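Local atomic coordinates of dicer Related Helicase (Caenorhabditis elegans, PDB entry 6M6Q), a protein that probably hydrolyses ATP as an RLR-subfamily RNA helicase that binds double- and single-stranded RNA in RNA interference, here represented by its N-terminal domain. Residues B[192-196]-B[197-201]; B[305-308]-B[309-312]. All blocks are in the same frame, centred on the assembly; numbering follows the deposited sequence. Where two conformers were deposited one is given.

Interaction 1: B[192-196]-B[197-201]; sequences GAARG and MIIMK
A194 and I199 make the apolar contact of this local turn: CB of A194 meets CD1 of I199 at 3.9 Å. I199 reaches back because its CG1 lies anti to its own carbonyl carbon (chi1 -53°) and the branch then runs on extended, which carries CD1 past the start of its helix toward A194. On the way CG1 comes within 3.5 Å of the backbone O of R195, and CD1 lies beside CA of G196. The neighbouring isoleucine, I198, uses the same first torsion to bring its CD1 to 4.0 Å from CB of R195. Thus I199 serves the buried A194, and I198 the base of the more exposed R195 side chain.

Two backbone bonds tie the turn. The amide of M200 gives a good hydrogen bond to the G196 carbonyl, N to O 2.9 Å, the first full helical turn here; I198 N makes only a weak one to O of R195. Beyond its CB the R195 side chain, deposited in two conformers, leads away from the new helix, as suits a long charged residue at an exposed position.

Further out, N303 of helix 301-310 accepts the R195 amide through OD1, and OG1 of T265 is hydrogen-bonded to the G196 amide, which satisfies two N-H groups at a break in the helical backbone. A small A194 suits the buried spot between N303, T265 and F269, while M200, a flexible chain, fills in against M268 and helix 210-221. With A194 leaving helical geometry and R195 at the N-cap position, the whole is a tight helix-to-helix junction, joining helix 186-193 to helix 196-204 within this all-helical N-terminal domain.

Interaction 2: B[305-308]-B[309-312]; sequences AALY and FLDK
K312 folds back on Y308 in a local contact at the C-terminal end of helix 301-310, where the helix gives way to the short link before helix 314-333. Its NZ donates a hydrogen bond of 3.2 Å to the backbone O of Y308, approaching 30° out of the carbonyl plane. The bend at chi2 (-81°) turns the chain back, and CD also lies 3.3 Å from that oxygen. With alanine in place of K312, the Y308 carbonyl is likely to lose its ammonium partner at the point where the helix is ending. One residue earlier, D311 N closes a straight bond of 3.0 Å to O of L307, whereas F309 N is held only weakly by O of A306.

The side chains sort by face. L307 and L310 touch through their CD2 atoms at 4.1 Å, apolar branches suited to a buried flank that M297, W314 and V190 complete. The F309 ring presents its edge to the carbonyls, CD2 lying 3.3 Å from O of A305. The flat Y308 ring stacks on Y308 of the second subunit and meets W314 edge-to-face; F309 packs on R189 and V190 and meets F309 of that subunit at a steep angle. This is the C-terminal turn of helix 301-310, weakly bonded in part, which also forms part of the dimer interface.

Overall arrangement
Interaction 1 closes before interaction 2 opens, yet the fold brings them side by side, their centres about 14 Å apart. They touch directly through two alanines, CB of A193 lying 3.7 Å from CB of A306, so helix 186-193 and helix 301-310 can pack closely where small residues face each other. The two differ in surroundings: residues 192-201 are partly buried, about 11 Å from the centre of the chain to the centre of the contact, and no other protein chain of the assembly touches them, whereas 305-312 lie further out, about 17 Å, and reach the second subunit. Together they connect a partly buried helix junction to the dimer contact.

Interaction 1: B[192-196]-B[197-201]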
loop_
_atom_site.group_PDB
_atom_site.type_symbol
_atom_site.label_atom_id
_atom_site.label_comp_id
_atom_site.label_asym_id
_atom_site.label_seq_id
_atom_site.Cartn_x
_atom_site.Cartn_y
_atom_site.Cartn_z
ATOM N N GLY B 192 -7.436 5.665 -3.226
ATOM C CA GLY B 192 -6.491 5.158 -4.235
ATOM C C GLY B 192 -7.064 4.005 -5.047
ATOM O O GLY B 192 -6.718 3.906 -6.233
ATOM N N ALA B 193 -7.861 3.136 -4.425
ATOM C CA ALA B 193 -8.440 1.919 -5.048
ATOM C C ALA B 193 -9.749 2.260 -5.776
ATOM O O ALA B 193 -10.094 1.544 -6.732
ATOM C CB ALA B 193 -8.662 0.860 -4.005
ATOM N N ALA B 194 -10.459 3.294 -5.332
ATOM C CA ALA B 194 -11.793 3.666 -5.850
ATOM C C ALA B 194 -11.698 4.101 -7.318
ATOM O O ALA B 194 -10.640 4.628 -7.729
ATOM C CB ALA B 194 -12.401 4.751 -4.999
ATOM N N ARG B 195 -12.794 3.905 -8.050
ATOM C CA ARG B 195 -12.982 4.368 -9.450
ATOM C C ARG B 195 -14.119 5.406 -9.461
ATOM O O ARG B 195 -15.301 4.994 -9.547
ATOM C CB ARG B 195 -13.277 3.179 -10.378
ATOM C CG ARG B 195 -12.202 2.093 -10.396
ATOM C CD ARG B 195 -10.997 2.405 -11.281
ATOM N NE ARG B 195 -9.748 2.480 -10.521
ATOM C CZ ARG B 195 -8.934 1.446 -10.277
ATOM N NH1 ARG B 195 -9.223 0.246 -10.754
ATOM N NH2 ARG B 195 -7.833 1.625 -9.568
ATOM N N GLY B 196 -13.760 6.681 -9.347
ATOM C CA GLY B 196 -14.671 7.817 -9.121
ATOM C C GLY B 196 -15.809 7.895 -10.120
ATOM O O GLY B 196 -16.876 8.362 -9.717
ATOM N N MET B 197 -15.580 7.576 -11.397
ATOM C CA MET B 197 -16.596 7.815 -12.459
ATOM C C MET B 197 -17.875 7.027 -12.148
ATOM O O MET B 197 -18.970 7.594 -12.289
ATOM C CB MET B 197 -16.087 7.426 -13.839
ATOM C CG MET B 197 -16.596 8.350 -14.892
ATOM S SD MET B 197 -16.287 7.747 -16.513
ATOM C CE MET B 197 -16.403 9.279 -17.435
ATOM N N ILE B 198 -17.733 5.775 -11.738
ATOM C CA ILE B 198 -18.866 4.854 -11.429
ATOM C C ILE B 198 -19.560 5.320 -10.129
ATOM O O ILE B 198 -20.794 5.222 -10.046
ATOM C CB ILE B 198 -18.363 3.398 -11.344
ATOM C CG1 ILE B 198 -17.521 3.007 -12.566
ATOM C CG2 ILE B 198 -19.524 2.438 -11.140
ATOM C CD1 ILE B 198 -16.560 1.862 -12.310
ATOM N N ILE B 199 -18.803 5.873 -9.178
ATOM C CA ILE B 199 -19.348 6.426 -7.902
ATOM C C ILE B 199 -20.190 7.675 -8.239
ATOM O O ILE B 199 -21.298 7.802 -7.689
ATOM C CB ILE B 199 -18.217 6.721 -6.890
ATOM C CG1 ILE B 199 -17.323 5.496 -6.673
ATOM C CG2 ILE B 199 -18.789 7.232 -5.577
ATOM C CD1 ILE B 199 -15.960 5.805 -6.090
ATOM N N MET B 200 -19.707 8.540 -9.138
ATOM C CA MET B 200 -20.393 9.810 -9.515
ATOM C C MET B 200 -21.730 9.470 -10.202
ATOM O O MET B 200 -22.746 10.119 -9.861
ATOM C CB MET B 200 -19.506 10.663 -10.436
ATOM C CG MET B 200 -20.110 12.012 -10.858
ATOM S SD MET B 200 -19.725 13.374 -9.728
ATOM C CE MET B 200 -20.968 13.101 -8.470
ATOM N N LYS B 201 -21.746 8.440 -11.059
ATOM C CA LYS B 201 -22.947 7.997 -11.829
ATOM C C LYS B 201 -24.039 7.514 -10.861
ATOM O O LYS B 201 -25.208 7.920 -11.048
ATOM C CB LYS B 201 -22.563 6.901 -12.830
ATOM C CG LYS B 201 -23.726 6.225 -13.555
ATOM C CD LYS B 201 -23.304 5.303 -14.717
ATOM C CE LYS B 201 -22.462 4.104 -14.298
ATOM N NZ LYS B 201 -23.199 3.163 -13.409
#

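Interaction 2: B[305-308]-B[309-312]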
loop_
_atom_site.group_PDB
_atom_site.type_symbol
_atom_site.label_atom_id
_atom_site.label_comp_id
_atom_site.label_asym_id
_atom_site.label_seq_id
_atom_site.Cartn_x
_atom_site.Cartn_y
_atom_site.Cartn_z
ATOM N N ALA B 305 -13.903 -4.004 -4.131
ATOM C CA ALA B 305 -12.596 -4.332 -3.520
ATOM C C ALA B 305 -12.127 -3.153 -2.672
ATOM O O ALA B 305 -11.624 -3.393 -1.564
ATOM C CB ALA B 305 -11.586 -4.680 -4.584
ATOM N N ALA B 306 -12.368 -1.925 -3.151
ATOM C CA ALA B 306 -12.023 -0.663 -2.463
ATOM C C ALA B 306 -12.815 -0.541 -1.156
ATOM O O ALA B 306 -12.275 0.027 -0.204
ATOM C CB ALA B 306 -12.288 0.494 -3.372
ATOM N N LEU B 307 -14.048 -1.063 -1.122
ATOM C CA LEU B 307 -14.939 -1.038 0.075
ATOM C C LEU B 307 -14.336 -1.900 1.191
ATOM O O LEU B 307 -14.518 -1.528 2.356
ATOM C CB LEU B 307 -16.346 -1.543 -0.284
ATOM C CG LEU B 307 -17.312 -0.521 -0.890
ATOM C CD1 LEU B 307 -18.635 -1.179 -1.253
ATOM C CD2 LEU B 307 -17.553 0.650 0.050
ATOM N N TYR B 308 -13.681 -3.019 0.861
ATOM C CA TYR B 308 -13.127 -3.975 1.869
ATOM C C TYR B 308 -11.950 -3.324 2.611
ATOM O O TYR B 308 -11.673 -3.746 3.754
ATOM C CB TYR B 308 -12.748 -5.326 1.239
ATOM C CG TYR B 308 -13.931 -6.197 0.890
ATOM C CD1 TYR B 308 -14.493 -6.147 -0.375
ATOM C CD2 TYR B 308 -14.553 -6.994 1.838
ATOM C CE1 TYR B 308 -15.620 -6.887 -0.702
ATOM C CE2 TYR B 308 -15.675 -7.754 1.526
ATOM C CZ TYR B 308 -16.212 -7.700 0.248
ATOM O OH TYR B 308 -17.321 -8.426 -0.085
ATOM N N PHE B 309 -11.333 -2.281 2.033
ATOM C CA PHE B 309 -10.322 -1.422 2.716
ATOM C C PHE B 309 -11.010 -0.516 3.738
ATOM O O PHE B 309 -10.456 -0.326 4.825
ATOM C CB PHE B 309 -9.578 -0.523 1.729
ATOM C CG PHE B 309 -8.614 -1.222 0.807
ATOM C CD1 PHE B 309 -7.258 -1.262 1.098
ATOM C CD2 PHE B 309 -9.052 -1.793 -0.382
ATOM C CE1 PHE B 309 -6.367 -1.879 0.237
ATOM C CE2 PHE B 309 -8.159 -2.429 -1.233
ATOM C CZ PHE B 309 -6.821 -2.464 -0.926
ATOM N N LEU B 310 -12.135 0.083 3.342
ATOM C CA LEU B 310 -12.932 1.036 4.153
ATOM C C LEU B 310 -13.490 0.337 5.406
ATOM O O LEU B 310 -13.369 0.918 6.505
ATOM C CB LEU B 310 -14.062 1.591 3.285
ATOM C CG LEU B 310 -14.884 2.702 3.930
ATOM C CD1 LEU B 310 -14.066 3.983 4.029
ATOM C CD2 LEU B 310 -16.186 2.934 3.171
ATOM N N ASP B 311 -14.105 -0.841 5.250
ATOM C CA ASP B 311 -14.678 -1.624 6.380
ATOM C C ASP B 311 -14.786 -3.090 5.978
ATOM O O ASP B 311 -15.588 -3.385 5.071
ATOM C CB ASP B 311 -16.050 -1.098 6.804
ATOM C CG ASP B 311 -16.610 -1.785 8.040
ATOM O OD1 ASP B 311 -17.826 -2.074 8.046
ATOM O OD2 ASP B 311 -15.828 -1.983 9.014
ATOM N N LYS B 312 -14.132 -3.970 6.745
ATOM C CA LYS B 312 -13.974 -5.418 6.450
ATOM C C LYS B 312 -15.324 -6.129 6.619
ATOM O O LYS B 312 -15.465 -7.260 6.090
ATOM C CB LYS B 312 -12.917 -6.038 7.372
ATOM C CG LYS B 312 -11.629 -5.235 7.549
ATOM C CD LYS B 312 -10.622 -5.416 6.420
ATOM C CE LYS B 312 -9.554 -4.334 6.393
ATOM N NZ LYS B 312 -8.841 -4.284 5.093
#